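Local coordinates for Bse634I restriction endonuclease (Geobacillus stearothermophilus, PDB 1KNV), which probably cleaves DNA as a metal-dependent restriction endonuclease of the PD-(D/E)XK superfamily, at residues Ala29-Tyr34 / Glu170-Ala175; Thr77-Met82 / Phe275-Phe280. One frame throughout, in Å; residues are numbered along the deposited sequence.

Contact 1 (Ala29-Tyr34 / Glu170-Ala175)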
loop_
_atom_site.group_PDB
_atom_site.type_symbol
_atom_site.label_atom_id
_atom_site.label_comp_id
_atom_site.label_asym_id
_atom_site.label_seq_id
_atom_site.Cartn_x
_atom_site.Cartn_y
_atom_site.Cartn_z
ATOM N N ALA B 29 46.633 -8.912 -23.382
ATOM C CA ALA B 29 46.332 -10.169 -24.044
ATOM C C ALA B 29 45.275 -9.902 -25.104
ATOM O O ALA B 29 45.379 -10.393 -26.231
ATOM C CB ALA B 29 45.814 -11.191 -23.038
ATOM N N LEU B 30 44.265 -9.113 -24.739
ATOM C CA LEU B 30 43.170 -8.780 -25.650
ATOM C C LEU B 30 43.639 -8.016 -26.875
ATOM O O LEU B 30 43.303 -8.368 -28.006
ATOM C CB LEU B 30 42.106 -7.955 -24.925
ATOM C CG LEU B 30 41.200 -8.719 -23.967
ATOM C CD1 LEU B 30 40.370 -7.744 -23.181
ATOM C CD2 LEU B 30 40.310 -9.660 -24.741
ATOM N N ILE B 31 44.408 -6.964 -26.642
ATOM C CA ILE B 31 44.917 -6.140 -27.726
ATOM C C ILE B 31 45.801 -6.949 -28.670
ATOM O O ILE B 31 45.643 -6.888 -29.890
ATOM C CB ILE B 31 45.712 -4.953 -27.166
ATOM C CG1 ILE B 31 44.823 -4.151 -26.217
ATOM C CG2 ILE B 31 46.201 -4.073 -28.300
ATOM C CD1 ILE B 31 45.525 -3.006 -25.573
ATOM N N GLU B 32 46.725 -7.709 -28.088
ATOM C CA GLU B 32 47.644 -8.542 -28.850
ATOM C C GLU B 32 46.914 -9.547 -29.724
ATOM O O GLU B 32 47.387 -9.875 -30.809
ATOM C CB GLU B 32 48.608 -9.280 -27.901
ATOM C CG GLU B 32 49.820 -8.444 -27.485
ATOM C CD GLU B 32 50.614 -9.097 -26.366
ATOM O OE1 GLU B 32 50.633 -10.346 -26.311
ATOM O OE2 GLU B 32 51.216 -8.357 -25.556
ATOM N N LEU B 33 45.769 -10.034 -29.267
ATOM C CA LEU B 33 45.043 -11.023 -30.053
ATOM C C LEU B 33 43.883 -10.427 -30.850
ATOM O O LEU B 33 43.237 -11.129 -31.625
ATOM C CB LEU B 33 44.526 -12.145 -29.168
ATOM C CG LEU B 33 45.545 -13.011 -28.460
ATOM C CD1 LEU B 33 44.846 -14.106 -27.674
ATOM C CD2 LEU B 33 46.444 -13.582 -29.512
ATOM N N TYR B 34 43.634 -9.129 -30.693
ATOM C CA TYR B 34 42.559 -8.488 -31.445
ATOM C C TYR B 34 42.949 -7.153 -32.077
ATOM O O TYR B 34 42.248 -6.152 -31.947
ATOM C CB TYR B 34 41.314 -8.324 -30.574
ATOM C CG TYR B 34 40.781 -9.648 -30.064
ATOM C CD1 TYR B 34 41.153 -10.137 -28.818
ATOM C CD2 TYR B 34 39.940 -10.423 -30.844
ATOM C CE1 TYR B 34 40.701 -11.374 -28.365
ATOM C CE2 TYR B 34 39.489 -11.659 -30.402
ATOM C CZ TYR B 34 39.877 -12.120 -29.163
ATOM O OH TYR B 34 39.442 -13.347 -28.717
ATOM N N GLU B 170 42.759 2.061 -25.400
ATOM C CA GLU B 170 41.828 3.171 -25.369
ATOM C C GLU B 170 40.338 2.820 -25.490
ATOM O O GLU B 170 39.540 3.248 -24.653
ATOM C CB GLU B 170 42.205 4.196 -26.433
ATOM C CG GLU B 170 41.492 5.530 -26.279
ATOM C CD GLU B 170 41.860 6.517 -27.380
ATOM O OE1 GLU B 170 42.902 6.309 -28.044
ATOM O OE2 GLU B 170 41.120 7.508 -27.579
ATOM N N ASN B 171 39.936 2.055 -26.501
ATOM C CA ASN B 171 38.516 1.764 -26.594
ATOM C C ASN B 171 38.048 0.782 -25.518
ATOM O O ASN B 171 36.865 0.745 -25.177
ATOM C CB ASN B 171 38.107 1.316 -28.015
ATOM C CG ASN B 171 38.789 0.057 -28.468
ATOM O OD1 ASN B 171 39.362 -0.672 -27.670
ATOM N ND2 ASN B 171 38.712 -0.219 -29.770
ATOM N N ILE B 172 38.975 0.009 -24.958
ATOM C CA ILE B 172 38.623 -0.911 -23.883
ATOM C C ILE B 172 38.367 -0.087 -22.618
ATOM O O ILE B 172 37.387 -0.300 -21.912
ATOM C CB ILE B 172 39.748 -1.910 -23.592
ATOM C CG1 ILE B 172 39.828 -2.938 -24.711
ATOM C CG2 ILE B 172 39.493 -2.618 -22.273
ATOM C CD1 ILE B 172 40.892 -3.985 -24.484
ATOM N N ASP B 173 39.257 0.860 -22.342
ATOM C CA ASP B 173 39.118 1.721 -21.174
ATOM C C ASP B 173 37.810 2.523 -21.260
ATOM O O ASP B 173 37.099 2.690 -20.269
ATOM C CB ASP B 173 40.328 2.669 -21.082
ATOM C CG ASP B 173 40.200 3.685 -19.950
ATOM O OD1 ASP B 173 40.184 3.268 -18.773
ATOM O OD2 ASP B 173 40.108 4.904 -20.235
ATOM N N VAL B 174 37.488 3.012 -22.450
ATOM C CA VAL B 174 36.268 3.784 -22.636
ATOM C C VAL B 174 35.023 2.931 -22.384
ATOM O O VAL B 174 34.037 3.403 -21.809
ATOM C CB VAL B 174 36.208 4.373 -24.058
ATOM C CG1 VAL B 174 34.814 4.882 -24.366
ATOM C CG2 VAL B 174 37.191 5.510 -24.173
ATOM N N ALA B 175 35.070 1.674 -22.813
ATOM C CA ALA B 175 33.940 0.769 -22.639
ATOM C C ALA B 175 33.743 0.373 -21.175
ATOM O O ALA B 175 32.625 0.091 -20.746
ATOM C CB ALA B 175 34.137 -0.480 -23.496
#
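Neither a ring nor an amide takes part where Leu30 and Ile31 meet Ile172; the Tyr34 ring, on the same segment as the leucine, turns its edge, in plane, to Leu30 CA, with Tyr34 CD1 4.0 Å from that atom. The contact is aliphatic helix-helix packing between helix 26-33 and helix 169-176, and Ile31 and Ile172 make its closest backbone approach, 9.0 Å between their CA atoms. One methyl does nearly all the touching. Ile172 is extended beyond CG1 (chi2 -179°), which carries CD1 across to the other helix. There it comes 4.0 Å from Leu30 CD1, the two side chains crossing at a slant, and also leans on Leu30 CB. The overlap is modest, 106 Å² in all, but Leu30 and Ile172 are both buried, and Leu30 also packs on Leu50 of helix 43-60. Just past the end of helix 26-33, the Tyr34 backbone is hydrogen-bonded to the Leu167 backbone, a second tie to the chain leading into helix 169-176, and its hydroxyl forms a hydrogen bond with Asn46 OD1. Ile31 adds its methylene rather than its terminal methyl: Ile31 CG1 lies 4.3 Å from Ile172 CD1.

Contact 2 (Thr77-Met82 / Phe275-Phe280)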
loop_
_atom_site.group_PDB
_atom_site.type_symbol
_atom_site.label_atom_id
_atom_site.label_comp_id
_atom_site.label_asym_id
_atom_site.label_seq_id
_atom_site.Cartn_x
_atom_site.Cartn_y
_atom_site.Cartn_z
ATOM N N THR B 77 37.687 -11.049 -16.255
ATOM C CA THR B 77 38.004 -9.718 -16.754
ATOM C C THR B 77 37.846 -9.669 -18.267
ATOM O O THR B 77 37.401 -8.661 -18.821
ATOM C CB THR B 77 39.423 -9.333 -16.404
ATOM O OG1 THR B 77 39.552 -9.272 -14.979
ATOM C CG2 THR B 77 39.771 -7.985 -17.011
ATOM N N TRP B 78 38.215 -10.759 -18.938
ATOM C CA TRP B 78 38.081 -10.831 -20.386
ATOM C C TRP B 78 36.599 -10.877 -20.751
ATOM O O TRP B 78 36.155 -10.195 -21.675
ATOM C CB TRP B 78 38.785 -12.075 -20.951
ATOM C CG TRP B 78 40.284 -11.978 -20.975
ATOM C CD1 TRP B 78 41.035 -10.845 -21.152
ATOM C CD2 TRP B 78 41.212 -13.059 -20.860
ATOM N NE1 TRP B 78 42.371 -11.158 -21.151
ATOM C CE2 TRP B 78 42.508 -12.510 -20.975
ATOM C CE3 TRP B 78 41.075 -14.440 -20.669
ATOM C CZ2 TRP B 78 43.657 -13.297 -20.906
ATOM C CZ3 TRP B 78 42.216 -15.221 -20.599
ATOM C CH2 TRP B 78 43.492 -14.647 -20.717
ATOM N N PHE B 79 35.832 -11.679 -20.021
ATOM C CA PHE B 79 34.406 -11.791 -20.288
ATOM C C PHE B 79 33.724 -10.438 -20.137
ATOM O O PHE B 79 32.847 -10.085 -20.923
ATOM C CB PHE B 79 33.770 -12.784 -19.330
ATOM C CG PHE B 79 32.311 -12.968 -19.556
ATOM C CD1 PHE B 79 31.854 -13.568 -20.722
ATOM C CD2 PHE B 79 31.388 -12.536 -18.610
ATOM C CE1 PHE B 79 30.494 -13.742 -20.949
ATOM C CE2 PHE B 79 30.026 -12.701 -18.821
ATOM C CZ PHE B 79 29.577 -13.308 -19.996
ATOM N N GLU B 80 34.129 -9.693 -19.113
ATOM C CA GLU B 80 33.587 -8.370 -18.837
ATOM C C GLU B 80 33.864 -7.445 -20.011
ATOM O O GLU B 80 33.000 -6.654 -20.411
ATOM C CB GLU B 80 34.224 -7.793 -17.564
ATOM C CG GLU B 80 33.594 -8.282 -16.254
ATOM C CD GLU B 80 34.518 -8.129 -15.047
ATOM O OE1 GLU B 80 35.230 -7.109 -14.965
ATOM O OE2 GLU B 80 34.526 -9.021 -14.168
ATOM N N VAL B 81 35.072 -7.538 -20.562
ATOM C CA VAL B 81 35.441 -6.706 -21.703
ATOM C C VAL B 81 34.616 -7.116 -22.921
ATOM O O VAL B 81 34.141 -6.263 -23.672
ATOM C CB VAL B 81 36.945 -6.827 -22.043
ATOM C CG1 VAL B 81 37.257 -6.051 -23.316
ATOM C CG2 VAL B 81 37.777 -6.290 -20.894
ATOM N N MET B 82 34.433 -8.422 -23.103
ATOM C CA MET B 82 33.658 -8.939 -24.233
ATOM C C MET B 82 32.214 -8.449 -24.208
ATOM O O MET B 82 31.677 -8.004 -25.229
ATOM C CB MET B 82 33.697 -10.466 -24.236
ATOM C CG MET B 82 35.055 -11.005 -24.634
ATOM S SD MET B 82 35.192 -12.783 -24.527
ATOM C CE MET B 82 36.924 -12.982 -25.017
ATOM N N PHE B 275 18.829 -15.653 -19.538
ATOM C CA PHE B 275 19.418 -15.867 -20.852
ATOM C C PHE B 275 20.608 -16.804 -20.771
ATOM O O PHE B 275 21.204 -16.986 -19.706
ATOM C CB PHE B 275 19.860 -14.525 -21.445
ATOM C CG PHE B 275 18.725 -13.560 -21.670
ATOM C CD1 PHE B 275 17.902 -13.679 -22.789
ATOM C CD2 PHE B 275 18.464 -12.541 -20.753
ATOM C CE1 PHE B 275 16.840 -12.799 -22.992
ATOM C CE2 PHE B 275 17.408 -11.660 -20.944
ATOM C CZ PHE B 275 16.595 -11.787 -22.066
ATOM N N SER B 276 20.933 -17.412 -21.905
ATOM C CA SER B 276 22.064 -18.317 -22.000
ATOM C C SER B 276 22.985 -17.703 -23.045
ATOM O O SER B 276 22.597 -17.528 -24.197
ATOM C CB SER B 276 21.595 -19.696 -22.445
ATOM O OG SER B 276 22.671 -20.612 -22.461
ATOM N N LEU B 277 24.195 -17.350 -22.641
ATOM C CA LEU B 277 25.125 -16.739 -23.574
ATOM C C LEU B 277 26.224 -17.709 -23.992
ATOM O O LEU B 277 27.135 -17.998 -23.218
ATOM C CB LEU B 277 25.737 -15.485 -22.946
ATOM C CG LEU B 277 24.738 -14.415 -22.503
ATOM C CD1 LEU B 277 25.463 -13.346 -21.715
ATOM C CD2 LEU B 277 24.051 -13.814 -23.713
ATOM N N THR B 278 26.136 -18.215 -25.219
ATOM C CA THR B 278 27.139 -19.149 -25.719
ATOM C C THR B 278 27.987 -18.451 -26.760
ATOM O O THR B 278 29.212 -18.517 -26.732
ATOM C CB THR B 278 26.488 -20.393 -26.365
ATOM O OG1 THR B 278 25.628 -21.038 -25.417
ATOM C CG2 THR B 278 27.559 -21.380 -26.802
ATOM N N SER B 279 27.312 -17.762 -27.669
ATOM C CA SER B 279 27.975 -17.043 -28.742
ATOM C C SER B 279 27.771 -15.571 -28.527
ATOM O O SER B 279 26.934 -15.168 -27.728
ATOM C CB SER B 279 27.362 -17.422 -30.091
ATOM O OG SER B 279 26.006 -17.006 -30.173
ATOM N N PHE B 280 28.532 -14.765 -29.247
ATOM C CA PHE B 280 28.379 -13.331 -29.136
ATOM C C PHE B 280 27.036 -12.910 -29.686
ATOM O O PHE B 280 26.492 -11.880 -29.304
ATOM C CB PHE B 280 29.504 -12.629 -29.874
ATOM C CG PHE B 280 30.793 -12.727 -29.164
ATOM C CD1 PHE B 280 31.531 -13.898 -29.217
ATOM C CD2 PHE B 280 31.219 -11.694 -28.342
ATOM C CE1 PHE B 280 32.680 -14.048 -28.456
ATOM C CE2 PHE B 280 32.358 -11.823 -27.577
ATOM C CZ PHE B 280 33.096 -13.007 -27.631
#
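Met82 on helix 68-93 faces Phe280 at the turn that follows strand 273-276, their CA atoms 8.4 Å apart as the nearest backbone points. The two side chains meet at the rim of the phenylalanine ring. Met82 SD lies 5.0 Å from the centroid of the Phe280 ring and 77° off its normal, an edge-on Met-aromatic contact in which Met82 SD is 3.8 Å from Phe280 CZ. Nearer the helix, Met82 CB is 3.8 Å from Phe280 CE2. With its chain extended beyond CG (chi2 175°), the methionine runs along this edge instead of folding over a face. Strand 273-276 is one of the two outermost strands, within this chain, of the five-stranded mixed sheet in this PD-(D/E)XK family enzyme, and the contact joins the chain leaving it to helix 68-93. Replacing the Phe280 ring by the methyl of an alanine is likely to open a gap beside Met82 CB and leave the sulfur without its aromatic neighbour, freer to turn. One turn earlier on the helix, the Phe79 ring receives Leu277 CD1 at its edge, near its plane, 4.5 Å from Phe79 CZ. The Phe79 side chain is also about 4 Å from that of Leu197, which, like Asp146, binds calcium in a structure of this protein, although no calcium is bound to this chain here. Ser279 OG caps a backbone N just beyond Phe280, while Asp282 OD2 accepts hydrogen bonds from Thr278 N and Ser279 N.

In the fold
From the N terminus the chain passes through 29-34 and 77-82 before 170-175 returns to the first of these, so that contact 1 closes a loop with 135 intervening residues. Contact 2 closes when 275-280 reaches 77-82 across 192 residues. The segments alternate along the chain, and the two loops cross rather than nest. Their centres lie 15 Å apart, with helix 68-93 of contact 2 packing against both partners of contact 1: Leu30 CG packs 3.5 Å from Trp78 CD1, and Val81 touches both Leu30 and Ile172. Together they tie helices 26-33 and 169-176, through helix 68-93, to the turn between strand 273-276 and the C-terminal helix 281-291.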